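Local coordinates for protein serine acetyltransferase (Neisseria gonorrhoeae, PDB 6WYE) that probably catalyses the transfer of an acetyl group from acetyl-CoA to L-serine, giving O-acetyl-L-serine in the first of two steps from serine to cysteine, at residues A[173-178]-A[193-198]; A[203-208]-A[229-234]; A[223-228]-A[241-246]. All coordinates share one frame; numbering follows the deposited sequence.

Contact 1 (A[173-178]-A[193-198])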
# COMPACT_ATOMS: atom_id res chain seq x y z
N ALA A 173 5.20 -19.92 -25.26
CA ALA A 173 6.43 -20.70 -25.20
C ALA A 173 6.19 -21.98 -24.41
O ALA A 173 5.44 -22.00 -23.43
CB ALA A 173 7.55 -19.88 -24.55
N ARG A 174 6.86 -23.05 -24.84
CA ARG A 174 6.68 -24.39 -24.26
C ARG A 174 7.95 -24.82 -23.55
O ARG A 174 9.02 -24.88 -24.16
CB ARG A 174 6.31 -25.39 -25.35
CG ARG A 174 4.82 -25.35 -25.77
CD ARG A 174 4.60 -25.97 -27.15
NE ARG A 174 5.25 -27.27 -27.31
CZ ARG A 174 5.72 -27.73 -28.46
NH1 ARG A 174 5.62 -27.00 -29.57
NH2 ARG A 174 6.30 -28.92 -28.52
N LEU A 175 7.84 -25.13 -22.26
CA LEU A 175 8.98 -25.42 -21.40
C LEU A 175 8.86 -26.81 -20.80
O LEU A 175 7.85 -27.13 -20.17
CB LEU A 175 9.08 -24.38 -20.27
CG LEU A 175 9.95 -23.13 -20.47
CD1 LEU A 175 9.67 -22.47 -21.80
CD2 LEU A 175 9.73 -22.14 -19.34
N GLY A 176 9.91 -27.62 -20.96
CA GLY A 176 9.97 -28.93 -20.34
C GLY A 176 10.29 -28.84 -18.86
O GLY A 176 10.31 -27.76 -18.27
N TYR A 177 10.57 -30.00 -18.26
CA TYR A 177 10.86 -30.10 -16.83
C TYR A 177 12.37 -30.22 -16.57
O TYR A 177 13.17 -30.43 -17.48
CB TYR A 177 10.12 -31.28 -16.18
CG TYR A 177 10.51 -32.64 -16.74
CD1 TYR A 177 11.72 -33.24 -16.39
CD2 TYR A 177 9.67 -33.32 -17.62
CE1 TYR A 177 12.08 -34.48 -16.91
CE2 TYR A 177 10.02 -34.56 -18.13
CZ TYR A 177 11.22 -35.13 -17.77
OH TYR A 177 11.56 -36.36 -18.29
N GLY A 178 12.74 -30.14 -15.30
CA GLY A 178 14.15 -30.14 -14.92
C GLY A 178 14.92 -28.93 -15.43
O GLY A 178 16.11 -29.05 -15.76
N ALA A 193 9.09 -20.43 -29.11
CA ALA A 193 10.22 -21.12 -28.50
C ALA A 193 9.76 -22.40 -27.82
O ALA A 193 8.67 -22.47 -27.25
CB ALA A 193 10.90 -20.21 -27.48
N VAL A 194 10.59 -23.43 -27.91
CA VAL A 194 10.32 -24.71 -27.27
C VAL A 194 11.56 -25.15 -26.52
O VAL A 194 12.66 -25.16 -27.09
CB VAL A 194 9.90 -25.80 -28.28
CG1 VAL A 194 9.64 -27.11 -27.54
CG2 VAL A 194 8.68 -25.38 -29.07
N LEU A 195 11.39 -25.50 -25.25
CA LEU A 195 12.48 -26.02 -24.44
C LEU A 195 12.15 -27.43 -24.00
O LEU A 195 11.07 -27.68 -23.46
CB LEU A 195 12.72 -25.15 -23.20
CG LEU A 195 13.63 -23.94 -23.38
CD1 LEU A 195 12.84 -22.87 -24.11
CD2 LEU A 195 14.06 -23.47 -22.00
N GLY A 196 13.09 -28.36 -24.23
CA GLY A 196 12.97 -29.73 -23.78
C GLY A 196 13.21 -29.85 -22.29
O GLY A 196 12.94 -28.91 -21.52
N ASN A 197 13.72 -31.00 -21.86
CA ASN A 197 13.90 -31.31 -20.45
C ASN A 197 15.36 -31.22 -20.04
O ASN A 197 16.27 -31.34 -20.86
CB ASN A 197 13.38 -32.72 -20.12
CG ASN A 197 11.99 -32.95 -20.65
OD1 ASN A 197 11.07 -32.20 -20.32
ND2 ASN A 197 11.83 -33.97 -21.47
N ASN A 198 15.57 -31.02 -18.73
CA ASN A 198 16.91 -31.03 -18.13
C ASN A 198 17.85 -30.07 -18.85
O ASN A 198 18.93 -30.44 -19.31
CB ASN A 198 17.46 -32.46 -18.10
CG ASN A 198 16.62 -33.38 -17.24
OD1 ASN A 198 16.33 -33.07 -16.08
ND2 ASN A 198 16.19 -34.50 -17.81

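Contact 2 (A[203-208]-A[229-234])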
# COMPACT_ATOMS: atom_id res chain seq x y z
N HIS A 203 21.41 -16.21 -16.85
CA HIS A 203 20.78 -14.91 -17.05
C HIS A 203 21.19 -14.31 -18.40
O HIS A 203 22.24 -14.64 -18.96
CB HIS A 203 21.21 -13.97 -15.92
CG HIS A 203 22.69 -13.85 -15.80
ND1 HIS A 203 23.47 -14.79 -15.17
CD2 HIS A 203 23.55 -12.90 -16.25
CE1 HIS A 203 24.74 -14.44 -15.23
NE2 HIS A 203 24.81 -13.29 -15.88
N GLY A 204 20.35 -13.42 -18.92
CA GLY A 204 20.65 -12.70 -20.15
C GLY A 204 20.51 -13.49 -21.44
O GLY A 204 20.80 -12.94 -22.52
N VAL A 205 20.06 -14.74 -21.38
CA VAL A 205 19.95 -15.57 -22.57
C VAL A 205 18.70 -15.20 -23.36
O VAL A 205 17.64 -14.92 -22.79
CB VAL A 205 19.97 -17.06 -22.19
CG1 VAL A 205 19.46 -17.93 -23.35
CG2 VAL A 205 21.37 -17.47 -21.82
N THR A 206 18.82 -15.19 -24.68
CA THR A 206 17.72 -14.87 -25.57
C THR A 206 17.39 -16.08 -26.43
O THR A 206 18.27 -16.59 -27.14
CB THR A 206 18.06 -13.69 -26.47
OG1 THR A 206 18.41 -12.57 -25.65
CG2 THR A 206 16.87 -13.34 -27.35
N LEU A 207 16.14 -16.54 -26.36
CA LEU A 207 15.59 -17.47 -27.35
C LEU A 207 14.65 -16.64 -28.22
O LEU A 207 13.44 -16.57 -28.00
CB LEU A 207 14.89 -18.64 -26.66
CG LEU A 207 15.80 -19.24 -25.57
CD1 LEU A 207 15.09 -20.31 -24.79
CD2 LEU A 207 17.11 -19.78 -26.15
N GLY A 208 15.25 -15.98 -29.21
CA GLY A 208 14.61 -14.88 -29.90
C GLY A 208 14.18 -15.25 -31.31
O GLY A 208 14.59 -16.26 -31.89
N ALA A 229 25.79 -17.46 -20.00
CA ALA A 229 25.26 -16.11 -19.80
C ALA A 229 25.32 -15.25 -21.06
O ALA A 229 26.31 -15.25 -21.80
CB ALA A 229 26.03 -15.42 -18.67
N ASN A 230 24.22 -14.53 -21.31
CA ASN A 230 24.09 -13.54 -22.37
C ASN A 230 24.28 -14.12 -23.77
O ASN A 230 24.60 -13.38 -24.70
CB ASN A 230 25.03 -12.35 -22.15
CG ASN A 230 24.34 -11.22 -21.40
OD1 ASN A 230 23.13 -11.02 -21.54
ND2 ASN A 230 25.10 -10.49 -20.60
N ALA A 231 24.11 -15.43 -23.93
CA ALA A 231 24.06 -16.01 -25.27
C ALA A 231 22.73 -15.65 -25.93
O ALA A 231 21.71 -15.46 -25.26
CB ALA A 231 24.21 -17.53 -25.21
N SER A 232 22.76 -15.55 -27.27
CA SER A 232 21.56 -15.31 -28.07
C SER A 232 21.38 -16.42 -29.09
O SER A 232 22.32 -16.77 -29.82
CB SER A 232 21.64 -13.98 -28.79
OG SER A 232 21.60 -12.91 -27.87
N ILE A 233 20.18 -16.97 -29.16
CA ILE A 233 19.83 -18.02 -30.11
C ILE A 233 18.63 -17.50 -30.88
O ILE A 233 17.56 -17.28 -30.29
CB ILE A 233 19.54 -19.35 -29.41
CG1 ILE A 233 20.66 -19.66 -28.42
CG2 ILE A 233 19.39 -20.48 -30.41
CD1 ILE A 233 20.49 -20.96 -27.65
N LEU A 234 18.81 -17.26 -32.18
CA LEU A 234 17.87 -16.47 -32.97
C LEU A 234 17.34 -17.26 -34.17
O LEU A 234 18.11 -17.89 -34.90
CB LEU A 234 18.54 -15.18 -33.48
CG LEU A 234 19.18 -14.32 -32.38
CD1 LEU A 234 19.82 -13.08 -32.96
CD2 LEU A 234 18.11 -13.97 -31.34
O HOH W 1 20.96 -12.48 -25.29

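Contact 3 (A[223-228]-A[241-246])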
# COMPACT_ATOMS: atom_id res chain seq x y z
N ASP A 223 16.92 -31.74 -25.10
CA ASP A 223 17.25 -32.15 -23.73
C ASP A 223 18.74 -32.01 -23.45
O ASP A 223 19.58 -32.17 -24.33
CB ASP A 223 16.84 -33.61 -23.48
CG ASP A 223 15.35 -33.86 -23.64
OD1 ASP A 223 14.59 -32.94 -24.03
OD2 ASP A 223 14.92 -35.00 -23.39
N GLY A 224 19.05 -31.72 -22.18
CA GLY A 224 20.42 -31.72 -21.68
C GLY A 224 21.27 -30.52 -22.00
O GLY A 224 22.44 -30.49 -21.60
N VAL A 225 20.74 -29.54 -22.74
CA VAL A 225 21.54 -28.40 -23.19
C VAL A 225 21.91 -27.49 -22.02
O VAL A 225 21.16 -27.33 -21.04
CB VAL A 225 20.79 -27.62 -24.28
CG1 VAL A 225 21.48 -26.28 -24.60
CG2 VAL A 225 20.67 -28.48 -25.55
N MET A 226 23.10 -26.89 -22.11
CA MET A 226 23.49 -25.79 -21.25
C MET A 226 23.70 -24.54 -22.10
O MET A 226 24.35 -24.61 -23.15
CB MET A 226 24.76 -26.14 -20.48
CG MET A 226 25.02 -25.24 -19.30
SD MET A 226 25.82 -23.72 -19.82
CE MET A 226 27.54 -24.25 -19.77
N ILE A 227 23.13 -23.41 -21.66
CA ILE A 227 23.28 -22.14 -22.36
C ILE A 227 23.90 -21.14 -21.39
O ILE A 227 23.30 -20.83 -20.35
CB ILE A 227 21.95 -21.59 -22.89
CG1 ILE A 227 21.13 -22.68 -23.59
CG2 ILE A 227 22.20 -20.39 -23.82
CD1 ILE A 227 19.79 -22.17 -24.10
N GLY A 228 25.10 -20.63 -21.74
CA GLY A 228 25.82 -19.71 -20.88
C GLY A 228 25.28 -18.29 -20.92
O GLY A 228 24.47 -17.93 -21.78
N SER A 241 20.19 -32.22 -28.78
CA SER A 241 20.31 -32.69 -27.41
C SER A 241 21.76 -32.70 -26.96
O SER A 241 22.67 -32.99 -27.74
CB SER A 241 19.69 -34.09 -27.27
OG SER A 241 20.14 -34.94 -28.29
N ASN A 242 21.97 -32.35 -25.70
CA ASN A 242 23.27 -32.34 -25.03
C ASN A 242 24.26 -31.36 -25.64
O ASN A 242 25.46 -31.43 -25.32
CB ASN A 242 23.90 -33.74 -25.01
CG ASN A 242 23.17 -34.67 -24.08
OD1 ASN A 242 22.62 -34.24 -23.06
ND2 ASN A 242 23.18 -35.96 -24.40
N ALA A 243 23.82 -30.44 -26.49
CA ALA A 243 24.70 -29.39 -26.96
C ALA A 243 25.03 -28.42 -25.83
O ALA A 243 24.41 -28.42 -24.76
CB ALA A 243 24.07 -28.66 -28.14
N LYS A 244 26.05 -27.59 -26.07
CA LYS A 244 26.48 -26.57 -25.13
C LYS A 244 26.70 -25.27 -25.88
O LYS A 244 27.46 -25.23 -26.86
CB LYS A 244 27.75 -27.00 -24.40
CG LYS A 244 28.37 -25.91 -23.55
CD LYS A 244 29.59 -26.47 -22.84
CE LYS A 244 30.66 -25.40 -22.72
NZ LYS A 244 31.68 -25.76 -21.69
N ILE A 245 26.03 -24.21 -25.44
CA ILE A 245 26.17 -22.87 -26.02
C ILE A 245 26.99 -22.05 -25.04
O ILE A 245 26.52 -21.75 -23.93
CB ILE A 245 24.81 -22.22 -26.29
CG1 ILE A 245 23.85 -23.23 -26.92
CG2 ILE A 245 24.97 -20.93 -27.11
CD1 ILE A 245 24.23 -23.69 -28.33
N GLY A 246 28.21 -21.69 -25.43
CA GLY A 246 29.07 -20.95 -24.52
C GLY A 246 28.52 -19.56 -24.26
O GLY A 246 27.76 -19.00 -25.05

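Contact 1 (A[173-178]-A[193-198])
Arg174 and Leu175 pair in parallel with Val194 and Leu195, joining adjacent coils of the left-handed parallel beta-helix that defines hexapeptide-repeat transferases. Main-chain bonds set the spacing: Arg174 N donates to Ala193 O at 3.1 Å and Leu195 N to Arg174 O at 2.7 Å, whereas the next bond, Gly176 N to Leu195 O, is bent and weak. Past the strands proper, Asn198 N reaches Tyr177 O at 2.8 Å and carries the pairing into the turn.

A side-chain amide fills the step between. Asn197 OD1 accepts the N-H of Tyr177 on a lone pair, in the carbonyl plane, at 3.1 Å, which helps fix the rotation of the amide. Thus held, the amide stacks over one face of the Tyr177 ring, their planes 16° apart, while Asn197 CB makes a CH-pi contact 4.0 Å from the ring centroid. The ring arrives there because Tyr177 CG sits between its own N and carbonyl carbon (chi1 62°); it also touches Cys105 and Ala108 of helix 100-116.

Side-chain packing divides between the two faces of the sheet. Leu175 and Leu195 lie side by side, CD1 to CD1 at 3.9 Å, and Leu175 also meets Ile136 of helix 131-147. On the other face, the Arg174 chain bends at chi3 (48°) and spreads its guanidinium over the methyls of Val194, with NH1 3.5 Å from CG2.

Contact 2 (A[203-208]-A[229-234])
His203 CG is placed between the backbone N and the carbonyl carbon (chi1 56°), which swings the imidazole beside Ala229, whose CB lies over one ring face 4.0 Å from the centroid in a CH-pi contact. Thr206 and Ser232 share a different rotamer, each hydroxyl beside its backbone N (chi1 -57° and -67°), and with these torsions both hydroxyls reach the same water. That water accepts from Thr206 OG1 at 2.6 Å and from Ser232 OG at 2.7 Å, and it donates to Gly204 O and Ala231 O, so four bonds pin it. Ala231 O is gripped twice, since it also receives Thr206 N at 3.0 Å.

These pairs belong to neighbouring coils of a left-handed beta-helix, and here the face bearing Thr206 and Ser232, with the turn at His203, meets other subunits: His203 NE2 hydrogen-bonds Thr206 OG1 of one neighbouring subunit, and Thr206 OG1, besides the water, bonds His203 NE2 of another.

On the opposite face, Leu207 and Ile233 lie alongside each other, CD2 to CD1 at 3.9 Å, and both also touch Ile227. Their strands run parallel, with Ile233 N donating to Thr206 O at 2.8 Å and Gly208 N to Ile233 O at 2.9 Å. Leu234 CD2 rests 3.9 Å from Gly208 CA, and Gly208, together with Gly209, Arg217 and His218, lines a pocket holding bound malate.

Contact 3 (A[223-228]-A[241-246])
Ile227 and Ile245 stand side by side on one face of a parallel pair, pointing the same way, with CG2 of Ile227 4.0 Å from CB of Ile245. Both residues place CG1 opposite the carbonyl carbon, but they diverge further out: Ile227 runs extended at chi2 (179°) while Ile245 folds back (-67°). This is a compact example of how a left-handed beta-helix stacks like residues, coil upon coil, to fill its interior.

The other face is quite different. Met226 bends at chi2 and again at chi3 (-87°), which curls its methyl over the neighbouring lysine stem, CE lying 4.2 Å from Lys244 CG; the lysine chain then leads away from the methionine, so the two side chains meet through Met226 CE and the lysine stem.

Before the strands, Val225 faces a carbonyl as much as a side chain. Both its methyls face Ala243 O from the same side, CG1 at 3.6 Å, and its CA adds a C-H...O contact to the same oxygen. Met226 N also points to Ala243 O, though at 3.3 Å that bond is weak. The stronger main-chain links flank it: Asn242 N to Asp223 O at 2.8 Å, Ile245 N to Met226 O, and Gly228 N to Ile245 O. At the turn the Asn242 amide leans back across the gap, OD1 coming 3.6 Å from Gly224 CA, where glycine leaves room for it.

Strands 226-227 and 244-245 are neighbours in one wall of the prism. Ile245 meets Ile233 of strand 232-234, and Val225 and Ile245 meet Ile239 of strand 238-239. On the next coil, strand 259-262 continues the same wall, where Thr260 touches Lys244 and Val261 touches Ile245.

Each contact joins adjacent coils of the same beta-helix, but on a different one of its three sheets. Contact 2 is the most buried, lying against neighbouring subunits, and its polar groups are answered by an ordered water and by other chains. Contacts 1 and 3 are partly exposed and touch no other chain of the assembly; contact 1 is flanked by helices and adds an amide-ring stack to its main-chain bonds, whereas contact 3 adds aliphatic packing. Their hydrophobic faces converge: Leu195 CD1 lies 3.5 Å from Leu207 CD1, and Val205 CG2 3.6 Å from Ile227 CG2. At a corner, Asp223 OD1 probably accepts a hydrogen bond from Asn197 N, tying contacts 1 and 3 together.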